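Local coordinates for protein nitrate reductase (PDB 5YLY) that probably uses NADH to reduce nitrate in the first step of nitrate assimilation, its FAD-containing cytochrome b5 reductase domain handling the electrons from NADH, at residues 163-177 / 252-266. Sequence-based numbering, arbitrary orientation. Where two conformers were deposited one is given.
With FAD (flavin-adenine dinucleotide), chain C.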
# COMPACT_ATOMS: atom_id res chain seq x y z
N LYS A 163 1.95 -19.84 1.81
CA LYS A 163 3.36 -19.98 2.21
C LYS A 163 4.24 -18.90 1.58
O LYS A 163 5.31 -18.57 2.13
CB LYS A 163 3.90 -21.34 1.74
CG LYS A 163 3.17 -22.55 2.33
CD LYS A 163 3.88 -23.86 1.97
CE LYS A 163 4.91 -24.28 3.00
NZ LYS A 163 5.74 -25.43 2.53
N ARG A 164 3.82 -18.41 0.39
CA ARG A 164 4.56 -17.42 -0.39
C ARG A 164 3.64 -16.37 -0.99
O ARG A 164 2.56 -16.71 -1.51
CB ARG A 164 5.37 -18.11 -1.49
CG ARG A 164 6.39 -19.15 -0.97
CD ARG A 164 7.27 -19.74 -2.06
NE ARG A 164 6.51 -20.05 -3.27
CZ ARG A 164 7.05 -20.48 -4.40
NH1 ARG A 164 6.28 -20.71 -5.45
NH2 ARG A 164 8.36 -20.70 -4.49
N ILE A 165 4.04 -15.09 -0.89
CA ILE A 165 3.20 -14.02 -1.44
C ILE A 165 4.04 -13.14 -2.33
O ILE A 165 4.99 -12.52 -1.85
CB ILE A 165 2.49 -13.16 -0.34
CG1 ILE A 165 1.62 -14.03 0.61
CG2 ILE A 165 1.67 -12.03 -0.99
CD1 ILE A 165 0.93 -13.27 1.78
N ASN A 166 3.61 -13.02 -3.60
CA ASN A 166 4.18 -12.06 -4.53
C ASN A 166 3.41 -10.77 -4.35
O ASN A 166 2.19 -10.82 -4.18
CB ASN A 166 3.97 -12.52 -5.98
CG ASN A 166 4.90 -13.59 -6.43
OD1 ASN A 166 6.01 -13.71 -5.91
ND2 ASN A 166 4.47 -14.37 -7.43
N MET A 167 4.08 -9.63 -4.44
CA MET A 167 3.43 -8.34 -4.35
C MET A 167 3.88 -7.48 -5.49
O MET A 167 5.09 -7.33 -5.73
CB MET A 167 3.80 -7.66 -3.02
CG MET A 167 3.41 -8.47 -1.82
SD MET A 167 3.91 -7.63 -0.34
CE MET A 167 3.09 -8.63 0.81
N ILE A 168 2.92 -6.92 -6.23
CA ILE A 168 3.26 -6.02 -7.30
C ILE A 168 2.56 -4.70 -7.00
O ILE A 168 1.34 -4.66 -6.92
CB ILE A 168 2.93 -6.52 -8.73
CG1 ILE A 168 3.46 -7.95 -8.99
CG2 ILE A 168 3.45 -5.51 -9.77
CD1 ILE A 168 3.11 -8.46 -10.49
N ALA A 169 3.35 -3.65 -6.86
CA ALA A 169 2.84 -2.32 -6.60
C ALA A 169 3.34 -1.33 -7.62
O ALA A 169 4.46 -1.44 -8.10
CB ALA A 169 3.26 -1.86 -5.20
N GLY A 170 2.51 -0.32 -7.87
CA GLY A 170 2.85 0.82 -8.70
C GLY A 170 2.52 2.08 -7.93
O GLY A 170 1.43 2.17 -7.36
N GLY A 171 3.47 3.00 -7.83
CA GLY A 171 3.30 4.29 -7.15
C GLY A 171 2.72 4.22 -5.75
O GLY A 171 3.28 3.56 -4.87
N THR A 172 1.53 4.85 -5.55
CA THR A 172 0.84 4.85 -4.24
C THR A 172 0.25 3.48 -3.88
O THR A 172 -0.13 3.26 -2.72
CB THR A 172 -0.22 5.98 -4.17
OG1 THR A 172 -1.20 5.79 -5.18
CG2 THR A 172 0.39 7.37 -4.28
N GLY A 173 0.26 2.54 -4.83
CA GLY A 173 -0.17 1.16 -4.57
C GLY A 173 0.75 0.45 -3.58
O GLY A 173 0.47 -0.68 -3.16
N LEU A 174 1.86 1.09 -3.20
CA LEU A 174 2.74 0.46 -2.24
C LEU A 174 2.15 0.24 -0.84
O LEU A 174 2.45 -0.79 -0.24
CB LEU A 174 4.09 1.23 -2.10
CG LEU A 174 5.05 0.58 -1.09
CD1 LEU A 174 5.68 -0.72 -1.60
CD2 LEU A 174 6.04 1.57 -0.51
N THR A 175 1.41 1.21 -0.26
CA THR A 175 1.02 1.08 1.18
C THR A 175 0.14 -0.15 1.47
O THR A 175 0.41 -0.76 2.51
CB THR A 175 0.46 2.36 1.74
OG1 THR A 175 -0.69 2.72 0.99
CG2 THR A 175 1.50 3.50 1.70
N PRO A 176 -0.76 -0.66 0.58
CA PRO A 176 -1.43 -1.94 0.91
C PRO A 176 -0.40 -3.06 1.03
O PRO A 176 -0.55 -3.91 1.89
CB PRO A 176 -2.38 -2.14 -0.28
CG PRO A 176 -2.72 -0.73 -0.72
CD PRO A 176 -1.34 -0.07 -0.64
N MET A 177 0.67 -3.06 0.19
CA MET A 177 1.74 -4.09 0.27
C MET A 177 2.53 -3.94 1.56
O MET A 177 2.74 -4.92 2.27
CB MET A 177 2.72 -4.02 -0.93
CG MET A 177 2.04 -4.13 -2.27
SD MET A 177 0.91 -5.54 -2.32
CE MET A 177 0.02 -5.15 -3.78
N LEU A 252 9.87 -12.36 -8.93
CA LEU A 252 8.78 -13.04 -8.22
C LEU A 252 8.81 -14.55 -8.21
O LEU A 252 9.51 -15.17 -9.01
CB LEU A 252 7.43 -12.55 -8.84
CG LEU A 252 7.22 -11.02 -8.94
CD1 LEU A 252 5.98 -10.71 -9.73
CD2 LEU A 252 7.14 -10.36 -7.51
N PHE A 253 8.00 -15.15 -7.32
CA PHE A 253 7.85 -16.61 -7.28
C PHE A 253 6.93 -17.07 -8.42
O PHE A 253 5.95 -16.38 -8.74
CB PHE A 253 7.18 -17.06 -5.96
CG PHE A 253 7.94 -16.79 -4.68
CD1 PHE A 253 9.19 -17.38 -4.46
CD2 PHE A 253 7.39 -16.01 -3.68
CE1 PHE A 253 9.88 -17.16 -3.26
CE2 PHE A 253 8.07 -15.81 -2.47
CZ PHE A 253 9.31 -16.39 -2.28
N ARG A 254 7.19 -18.26 -8.98
CA ARG A 254 6.28 -18.86 -9.96
C ARG A 254 5.14 -19.46 -9.15
O ARG A 254 5.31 -19.70 -7.95
CB ARG A 254 6.98 -19.98 -10.75
CG ARG A 254 8.01 -19.45 -11.74
CD ARG A 254 8.36 -20.45 -12.83
NE ARG A 254 7.35 -20.58 -13.88
CZ ARG A 254 7.22 -19.77 -14.93
NH1 ARG A 254 6.25 -19.98 -15.82
NH2 ARG A 254 8.05 -18.75 -15.10
N TYR A 255 3.98 -19.69 -9.77
CA TYR A 255 2.88 -20.32 -9.03
C TYR A 255 3.17 -21.79 -8.67
O TYR A 255 3.70 -22.56 -9.48
CB TYR A 255 1.53 -20.22 -9.79
CG TYR A 255 0.43 -21.03 -9.12
CD1 TYR A 255 -0.13 -20.62 -7.91
CD2 TYR A 255 0.05 -22.27 -9.63
CE1 TYR A 255 -1.08 -21.39 -7.25
CE2 TYR A 255 -0.90 -23.06 -8.97
CZ TYR A 255 -1.47 -22.61 -7.79
OH TYR A 255 -2.41 -23.37 -7.14
N GLU A 256 2.80 -22.16 -7.46
CA GLU A 256 2.81 -23.49 -6.86
C GLU A 256 1.66 -23.41 -5.84
O GLU A 256 1.44 -22.32 -5.32
CB GLU A 256 4.11 -23.74 -6.07
CG GLU A 256 5.28 -24.29 -6.88
CD GLU A 256 6.59 -24.28 -6.11
OE1 GLU A 256 6.61 -24.74 -4.95
OE2 GLU A 256 7.60 -23.79 -6.67
N PRO A 257 0.99 -24.53 -5.44
CA PRO A 257 -0.04 -24.41 -4.39
C PRO A 257 0.58 -23.78 -3.14
O PRO A 257 1.68 -24.13 -2.75
CB PRO A 257 -0.46 -25.87 -4.14
CG PRO A 257 -0.14 -26.58 -5.44
CD PRO A 257 1.13 -25.92 -5.93
N GLY A 258 -0.08 -22.77 -2.60
CA GLY A 258 0.43 -22.08 -1.43
C GLY A 258 1.04 -20.73 -1.77
O GLY A 258 1.45 -20.02 -0.86
N THR A 259 1.15 -20.39 -3.07
CA THR A 259 1.70 -19.11 -3.57
C THR A 259 0.59 -18.29 -4.18
O THR A 259 -0.17 -18.79 -5.03
CB THR A 259 2.85 -19.31 -4.60
OG1 THR A 259 3.83 -20.18 -4.06
CG2 THR A 259 3.54 -17.99 -4.99
N ILE A 260 0.48 -17.04 -3.74
CA ILE A 260 -0.49 -16.09 -4.29
C ILE A 260 0.26 -14.85 -4.73
O ILE A 260 1.42 -14.65 -4.35
CB ILE A 260 -1.67 -15.74 -3.32
CG1 ILE A 260 -1.17 -15.01 -2.03
CG2 ILE A 260 -2.52 -17.00 -3.01
CD1 ILE A 260 -2.29 -14.39 -1.17
N SER A 261 -0.39 -14.01 -5.54
CA SER A 261 0.14 -12.72 -5.95
C SER A 261 -0.92 -11.70 -5.62
O SER A 261 -2.11 -11.97 -5.84
CB SER A 261 0.45 -12.69 -7.45
OG SER A 261 1.42 -13.66 -7.81
N VAL A 262 -0.50 -10.58 -5.01
CA VAL A 262 -1.41 -9.48 -4.66
C VAL A 262 -0.95 -8.24 -5.39
O VAL A 262 0.25 -8.05 -5.58
CB VAL A 262 -1.66 -9.29 -3.14
CG1 VAL A 262 -2.39 -10.49 -2.55
CG2 VAL A 262 -0.36 -9.01 -2.38
N LEU A 263 -1.88 -7.41 -5.85
CA LEU A 263 -1.55 -6.30 -6.72
C LEU A 263 -2.25 -5.04 -6.33
O LEU A 263 -3.43 -5.07 -5.97
CB LEU A 263 -2.02 -6.64 -8.16
CG LEU A 263 -1.34 -7.81 -8.90
CD1 LEU A 263 -2.01 -9.13 -8.57
CD2 LEU A 263 -1.54 -7.66 -10.39
N CYS A 264 -1.55 -3.91 -6.48
CA CYS A 264 -2.15 -2.60 -6.27
C CYS A 264 -1.38 -1.57 -7.06
O CYS A 264 -0.18 -1.39 -6.88
CB CYS A 264 -2.24 -2.23 -4.79
SG CYS A 264 -3.25 -0.75 -4.50
N GLY A 265 -2.09 -0.92 -7.95
CA GLY A 265 -1.49 0.11 -8.79
C GLY A 265 -2.47 0.65 -9.80
O GLY A 265 -3.63 0.24 -9.83
N PRO A 266 -1.98 1.55 -10.68
CA PRO A 266 -2.87 2.12 -11.71
C PRO A 266 -3.55 1.02 -12.54
O PRO A 266 -2.90 0.01 -12.88
CB PRO A 266 -1.93 2.97 -12.56
CG PRO A 266 -0.84 3.37 -11.62
CD PRO A 266 -0.63 2.13 -10.77
PA FAD C . -7.02 13.02 -8.13
O1A FAD C . -7.68 14.35 -8.14
O2A FAD C . -7.95 11.86 -7.87
O5B FAD C . -6.22 12.85 -9.54
C5B FAD C . -6.28 11.60 -10.26
C4B FAD C . -4.90 11.18 -10.68
O4B FAD C . -4.26 12.21 -11.47
C3B FAD C . -3.91 10.90 -9.56
O3B FAD C . -4.13 9.63 -8.95
C2B FAD C . -2.57 10.99 -10.30
O2B FAD C . -2.20 9.75 -10.90
C1B FAD C . -2.85 12.06 -11.38
N9A FAD C . -2.24 13.36 -11.11
C8A FAD C . -2.89 14.51 -10.76
N7A FAD C . -2.09 15.53 -10.55
C5A FAD C . -0.82 15.01 -10.78
C6A FAD C . 0.47 15.57 -10.66
N6A FAD C . 0.72 16.75 -10.10
N1A FAD C . 1.52 14.79 -11.00
C2A FAD C . 1.29 13.52 -11.37
N3A FAD C . 0.12 12.88 -11.46
C4A FAD C . -0.90 13.68 -11.15
N1 FAD C . -2.25 7.31 -1.92
C2 FAD C . -1.27 7.76 -1.07
O2 FAD C . -0.66 8.81 -1.32
N3 FAD C . -0.97 7.03 0.09
C4 FAD C . -1.58 5.84 0.48
O4 FAD C . -1.31 5.32 1.54
C4X FAD C . -2.59 5.35 -0.45
N5 FAD C . -3.19 4.21 -0.18
C5X FAD C . -4.13 3.73 -1.09
C6 FAD C . -4.75 2.50 -0.83
C7 FAD C . -5.70 1.98 -1.71
C7M FAD C . -6.32 0.64 -1.40
C8 FAD C . -6.05 2.70 -2.88
C8M FAD C . -7.12 2.19 -3.83
C9 FAD C . -5.42 3.91 -3.15
C9A FAD C . -4.47 4.44 -2.27
N10 FAD C . -3.83 5.70 -2.50
C10 FAD C . -2.87 6.17 -1.63
C1' FAD C . -4.25 6.60 -3.58
C2' FAD C . -5.35 7.57 -3.15
O2' FAD C . -6.60 6.89 -3.01
C3' FAD C . -5.54 8.73 -4.13
O3' FAD C . -5.86 8.23 -5.42
C4' FAD C . -4.35 9.69 -4.19
O4' FAD C . -4.18 10.31 -2.91
C5' FAD C . -4.50 10.77 -5.25
O5' FAD C . -5.80 11.38 -5.11
P FAD C . -6.04 12.94 -5.44
O1P FAD C . -7.43 13.30 -5.05
O2P FAD C . -4.92 13.77 -4.87
O3P FAD C . -5.88 12.95 -7.02
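Arg164 lies over the ring of Phe253: its CD sits 3.7 Å from the ring centroid and 5° off the normal, a CH-pi contact. The guanidinium stacks flat on the ring, planes 20° apart. A bend at chi3 (-42°) turns NE and NH1 toward Thr259, and both donate side-on to OG1, which lies in the guanidinium plane; Arg164 NE to Thr259 OG1 measures 2.8 Å. The carboxylate of Glu256 approaches over the face opposite Phe253, tilted rather than stacked, in a long salt bridge, Arg164 NH1 to Glu256 OE2 3.6 Å.

Further along the same sheet face, the buried amide of Asn166 is held flat by three bonds. Asn166 OD1 accepts from Phe253 N at 2.8 Å; Asn166 ND2 gives one hydrogen to a lone pair of Phe253 O, also at 2.8 Å, and the other to Ser261 OG at 3.2 Å. This pins the incoming loop to the strand, and beyond it Leu252 CD1 packs across Ile168 CD1 at 3.7 Å.

On the other face, Ile165 runs beside Ile260, and Met177, bent at chi2, brings SD to Val262 CG2 and CE against Cys264. Parallel strands 164-170 and 259-264 alternate bonds such as Asn166 N to Ile260 O and Val262 N to Asn166 O. Thr175 OG1 donates to FAD O4. The glycine-rich turn Gly170-Gly171-Thr172-Gly173, leading from the domain's first strand to Pro176 in helix 174-185, is characteristic of the NAD-binding domain of ferredoxin reductase-like flavoproteins.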